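Local coordinates for site-specific recombinase, resolvase family protein (Streptococcus pneumoniae, PDB 3GUV) that probably cuts and rejoins DNA at specific sites as a serine recombinase of the resolvase family, at residues K6-R12 with I42-D48; R30-F34 with I109-D113. All blocks are in the same frame, centred on the assembly; numbering follows the deposited sequence.

How the contacts relate
Contact 1 joins two neighbouring parallel strands, 6-12 and 42-48, while contact 2 sets helix 24-37 against the end of strand 107-110 and the turn that follows it. Both are partly buried; contact 1 covers more surface, with most of its touching residues buried, while contact 2 has two buried and two exposed among six. Backbone hydrogen bonds hold contact 1, with a tyrosine pair on one face and polar groups at its C-terminal end. Contact 2 has no hydrogen bonds between its segments: apolar packing lies inward and a long ion pair outward. The two meet where the helix covers the strands, through Met31 on Thr11 and the Lys32-Glu45 salt bridge.

Contact 1: K6-R12 with I42-D48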
# COMPACT_ATOMS: atom_id res chain seq x y z
N LYS A 6 -13.53 23.43 -7.04
CA LYS A 6 -14.17 23.24 -5.73
C LYS A 6 -13.68 21.97 -5.00
O LYS A 6 -13.58 20.87 -5.60
CB LYS A 6 -15.69 23.18 -5.88
CG LYS A 6 -16.27 24.57 -6.20
CD LYS A 6 -17.74 24.51 -6.60
CE LYS A 6 -17.98 25.35 -7.82
NZ LYS A 6 -17.50 26.75 -7.66
N VAL A 7 -13.43 22.13 -3.70
CA VAL A 7 -12.95 21.04 -2.88
C VAL A 7 -13.68 20.97 -1.51
O VAL A 7 -14.28 21.97 -1.00
CB VAL A 7 -11.38 21.19 -2.69
CG1 VAL A 7 -10.64 21.53 -4.04
CG2 VAL A 7 -11.04 22.25 -1.68
N TYR A 8 -13.66 19.76 -0.96
CA TYR A 8 -14.01 19.48 0.44
C TYR A 8 -12.72 19.26 1.21
O TYR A 8 -11.76 18.68 0.64
CB TYR A 8 -14.83 18.18 0.55
CG TYR A 8 -16.28 18.20 0.07
CD1 TYR A 8 -17.08 19.36 0.15
CD2 TYR A 8 -16.88 17.03 -0.36
CE1 TYR A 8 -18.39 19.33 -0.26
CE2 TYR A 8 -18.20 16.98 -0.76
CZ TYR A 8 -18.96 18.14 -0.71
OH TYR A 8 -20.27 18.10 -1.11
N LEU A 9 -12.68 19.67 2.47
CA LEU A 9 -11.60 19.31 3.40
C LEU A 9 -12.08 18.17 4.28
O LEU A 9 -13.19 18.22 4.76
CB LEU A 9 -11.24 20.50 4.30
CG LEU A 9 -10.04 21.32 3.89
CD1 LEU A 9 -10.08 21.68 2.44
CD2 LEU A 9 -9.86 22.52 4.85
N TYR A 10 -11.25 17.15 4.50
CA TYR A 10 -11.58 16.07 5.45
C TYR A 10 -10.47 15.89 6.46
O TYR A 10 -9.32 15.71 6.08
CB TYR A 10 -11.79 14.73 4.75
CG TYR A 10 -12.10 13.67 5.77
CD1 TYR A 10 -13.34 13.64 6.41
CD2 TYR A 10 -11.12 12.72 6.17
CE1 TYR A 10 -13.63 12.68 7.37
CE2 TYR A 10 -11.39 11.78 7.15
CZ TYR A 10 -12.63 11.75 7.74
OH TYR A 10 -12.90 10.83 8.72
N THR A 11 -10.80 15.91 7.74
CA THR A 11 -9.81 15.70 8.79
C THR A 11 -10.35 14.69 9.81
O THR A 11 -11.56 14.52 9.94
CB THR A 11 -9.41 17.04 9.52
OG1 THR A 11 -10.57 17.67 10.07
CG2 THR A 11 -8.72 18.02 8.57
N ARG A 12 -9.45 14.06 10.56
CA ARG A 12 -9.83 13.08 11.62
C ARG A 12 -8.67 12.82 12.57
O ARG A 12 -7.55 13.23 12.31
CB ARG A 12 -10.32 11.75 11.01
CG ARG A 12 -9.22 11.07 10.12
CD ARG A 12 -9.57 9.68 9.66
NE ARG A 12 -9.72 8.80 10.81
CZ ARG A 12 -10.87 8.31 11.28
NH1 ARG A 12 -10.85 7.53 12.36
NH2 ARG A 12 -12.04 8.58 10.70
N ILE A 42 -13.17 26.17 -1.23
CA ILE A 42 -13.61 25.19 -0.25
C ILE A 42 -15.11 25.38 -0.15
O ILE A 42 -15.58 26.50 0.05
CB ILE A 42 -12.95 25.39 1.14
CG1 ILE A 42 -11.42 25.31 1.02
CG2 ILE A 42 -13.48 24.39 2.15
CD1 ILE A 42 -10.61 25.59 2.36
N VAL A 43 -15.84 24.27 -0.31
CA VAL A 43 -17.30 24.27 -0.27
C VAL A 43 -17.84 23.29 0.79
O VAL A 43 -19.06 23.09 0.88
CB VAL A 43 -17.93 24.01 -1.66
CG1 VAL A 43 -17.60 25.16 -2.58
CG2 VAL A 43 -17.50 22.63 -2.25
N GLY A 44 -16.96 22.74 1.63
CA GLY A 44 -17.37 21.85 2.71
C GLY A 44 -16.19 21.35 3.54
O GLY A 44 -15.13 21.11 3.02
N GLU A 45 -16.39 21.24 4.84
CA GLU A 45 -15.37 20.75 5.73
C GLU A 45 -16.02 19.70 6.60
O GLU A 45 -17.09 19.96 7.17
CB GLU A 45 -14.80 21.87 6.60
CG GLU A 45 -14.18 23.01 5.76
CD GLU A 45 -13.76 24.19 6.60
OE1 GLU A 45 -12.88 24.00 7.48
OE2 GLU A 45 -14.28 25.32 6.39
N TYR A 46 -15.40 18.52 6.65
CA TYR A 46 -15.91 17.38 7.40
C TYR A 46 -14.80 16.84 8.34
O TYR A 46 -13.64 16.82 7.99
CB TYR A 46 -16.32 16.27 6.46
CG TYR A 46 -17.42 16.60 5.47
CD1 TYR A 46 -18.74 16.25 5.70
CD2 TYR A 46 -17.11 17.23 4.27
CE1 TYR A 46 -19.75 16.55 4.74
CE2 TYR A 46 -18.08 17.55 3.34
CZ TYR A 46 -19.39 17.19 3.57
OH TYR A 46 -20.31 17.48 2.61
N GLU A 47 -15.18 16.45 9.55
CA GLU A 47 -14.21 16.13 10.60
C GLU A 47 -14.74 15.04 11.52
O GLU A 47 -15.80 15.19 12.09
CB GLU A 47 -13.91 17.37 11.44
CG GLU A 47 -12.74 17.18 12.38
CD GLU A 47 -12.18 18.50 12.92
OE1 GLU A 47 -12.74 18.98 13.94
OE2 GLU A 47 -11.17 19.03 12.38
N ASP A 48 -13.99 13.93 11.63
CA ASP A 48 -14.24 12.91 12.66
C ASP A 48 -13.23 13.15 13.82
O ASP A 48 -12.12 12.61 13.78
CB ASP A 48 -14.06 11.54 12.05
CG ASP A 48 -15.18 11.17 11.09
OD1 ASP A 48 -16.34 11.16 11.56
OD2 ASP A 48 -14.91 10.89 9.89
O HOH W 1 -11.96 19.38 7.87
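Tyr46 sets its ring edge against the ring face of Tyr8, a T-shaped pair with centroids 5.0 Å apart and planes at 75°. From its base outward, Tyr46 CB lies 4.0 Å from Tyr10 CD1, CD2 passes beside the carbonyl oxygen of Leu9, and CE2 stands over the centre of the Tyr8 ring. Its OH ends 3.6 Å from Tyr8 CZ and is hydrogen-bonded to Asp68; the Tyr8 hydroxyl bonds instead to Asp74.

The strands run parallel, with axes 4.6 Å apart. Backbone bonds include Leu9 N to Gly44 O and Tyr46 N to Leu9 O. Val7 pairs with Ile42 but Leu9 with Glu45, so the second strand spends one extra residue in a beta bulge in which Val43 and Gly44 lie opposite Tyr8.

Thr11 OG1 donates to the anti lone pair of Glu47 OE2 at 2.7 Å, an oxygen that also meets Lys28. Its chi1 of 58° places OG1 between the backbone N and carbonyl carbon, where a water bridges it to Tyr46 O. Farther along, Arg12 NH2 gives a hydrogen bond to Tyr10 OH at 3.1 Å and another to Gly58 O; its salt bridge to Asp48 is long. Tyr10 OH to Asp48 OD2, modelled at 2.3 Å, is doubtful in length.

Tyr10 and Arg12 fit the Tyr-x-Arg pattern of serine recombinases. Helix 60-70 packs against Tyr8 and Tyr46, helix 24-37 covers Leu9, Thr11 and Ile42, and strand 78-81 lines the other edge of strand 6-12.

Contact 2: R30-F34 with I109-D113; sequences RMKAF and ICVED
Phe34 and Val111, the latter in the turn after strand 107-110, form the close-packed heart of this contact. The valine methyl CG2 sits over one face of the phenylalanine ring, 4.0 Å from its centroid and 18° off the normal, a CH-pi contact displaced toward the rim. With CG anti to the backbone N (chi1 180°), the ring reaches out from the helix, and its CZ comes within 3.5 Å of Ile109 CG2. The same Val111 methyl also touches Met31 CG at 4.2 Å, while its other methyl, CG1, lies 4.1 Å from Arg30 CG.

Beyond that methyl the packing gives way to exposed charge. The Arg30 chain bends at chi2 and chi3, bringing NH2 to 4.0 Å from Glu112 OE1, a long salt bridge with guanidinium and carboxylate planes 54° apart. No hydrogen bond joins the two segments, so apolar fit carries the contact.

Inward, Phe34 also meets Leu80 of strand 78-81, and Met31 rests on Leu9. Helix 24-37 thus links strands 6-12 and 41-48 in a beta-alpha-beta crossover yet reaches over the sheet to strand 107-110, as in the layered alpha/beta fold of the resolvase N-terminal domain.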
# COMPACT_ATOMS: atom_id res chain seq x y z
N ARG A 30 -2.80 24.13 7.67
CA ARG A 30 -2.02 23.69 6.57
C ARG A 30 -2.86 23.42 5.33
O ARG A 30 -2.52 23.82 4.21
CB ARG A 30 -1.27 22.41 6.93
CG ARG A 30 -0.22 22.09 5.87
CD ARG A 30 1.13 22.56 6.28
NE ARG A 30 1.81 21.55 7.10
CZ ARG A 30 2.50 20.50 6.61
NH1 ARG A 30 2.61 20.28 5.28
NH2 ARG A 30 3.08 19.66 7.46
N MET A 31 -3.94 22.68 5.52
CA MET A 31 -4.81 22.37 4.42
C MET A 31 -5.48 23.64 3.85
O MET A 31 -5.55 23.80 2.63
CB MET A 31 -5.82 21.30 4.84
CG MET A 31 -5.14 19.95 5.27
SD MET A 31 -6.17 18.91 6.30
CE MET A 31 -7.29 18.50 4.96
N LYS A 32 -5.90 24.57 4.72
CA LYS A 32 -6.48 25.82 4.23
C LYS A 32 -5.45 26.64 3.46
O LYS A 32 -5.78 27.16 2.38
CB LYS A 32 -7.15 26.63 5.36
CG LYS A 32 -8.49 26.04 5.76
CD LYS A 32 -9.00 26.54 7.12
CE LYS A 32 -10.11 25.66 7.63
NZ LYS A 32 -11.13 26.49 8.32
N ALA A 33 -4.20 26.71 3.96
CA ALA A 33 -3.11 27.42 3.25
C ALA A 33 -2.92 26.86 1.84
O ALA A 33 -2.89 27.62 0.87
CB ALA A 33 -1.77 27.39 4.02
N PHE A 34 -2.87 25.53 1.75
CA PHE A 34 -2.75 24.80 0.48
C PHE A 34 -3.90 25.13 -0.46
O PHE A 34 -3.69 25.35 -1.64
CB PHE A 34 -2.72 23.30 0.74
CG PHE A 34 -2.61 22.41 -0.49
CD1 PHE A 34 -1.37 21.95 -0.94
CD2 PHE A 34 -3.75 21.95 -1.14
CE1 PHE A 34 -1.28 21.08 -2.04
CE2 PHE A 34 -3.68 21.10 -2.24
CZ PHE A 34 -2.42 20.65 -2.68
N ILE A 109 -6.39 14.51 -2.89
CA ILE A 109 -5.14 15.23 -2.63
C ILE A 109 -4.81 14.99 -1.17
O ILE A 109 -5.68 15.12 -0.30
CB ILE A 109 -5.22 16.75 -2.96
CG1 ILE A 109 -5.54 16.94 -4.45
CG2 ILE A 109 -3.87 17.48 -2.64
CD1 ILE A 109 -5.60 18.43 -4.94
N CYS A 110 -3.59 14.49 -0.95
CA CYS A 110 -2.98 14.32 0.35
C CYS A 110 -1.96 15.40 0.43
O CYS A 110 -0.94 15.36 -0.26
CB CYS A 110 -2.28 12.99 0.48
SG CYS A 110 -3.37 11.63 0.13
N VAL A 111 -2.27 16.39 1.25
CA VAL A 111 -1.46 17.55 1.38
C VAL A 111 -0.02 17.26 1.86
O VAL A 111 0.94 17.73 1.26
CB VAL A 111 -2.18 18.59 2.30
CG1 VAL A 111 -1.24 19.64 2.76
CG2 VAL A 111 -3.39 19.19 1.54
N GLU A 112 0.15 16.49 2.92
CA GLU A 112 1.51 16.26 3.42
C GLU A 112 2.29 15.30 2.51
O GLU A 112 3.46 15.55 2.22
CB GLU A 112 1.51 15.74 4.85
CG GLU A 112 2.87 16.00 5.52
CD GLU A 112 3.11 15.18 6.77
OE1 GLU A 112 3.68 15.76 7.74
OE2 GLU A 112 2.74 13.98 6.79
N ASP A 113 1.64 14.24 2.04
CA ASP A 113 2.30 13.24 1.17
C ASP A 113 2.61 13.78 -0.23
O ASP A 113 3.41 13.19 -0.96
CB ASP A 113 1.43 11.99 1.03
CG ASP A 113 1.04 11.37 2.38
OD1 ASP A 113 1.88 11.43 3.32
OD2 ASP A 113 -0.08 10.80 2.51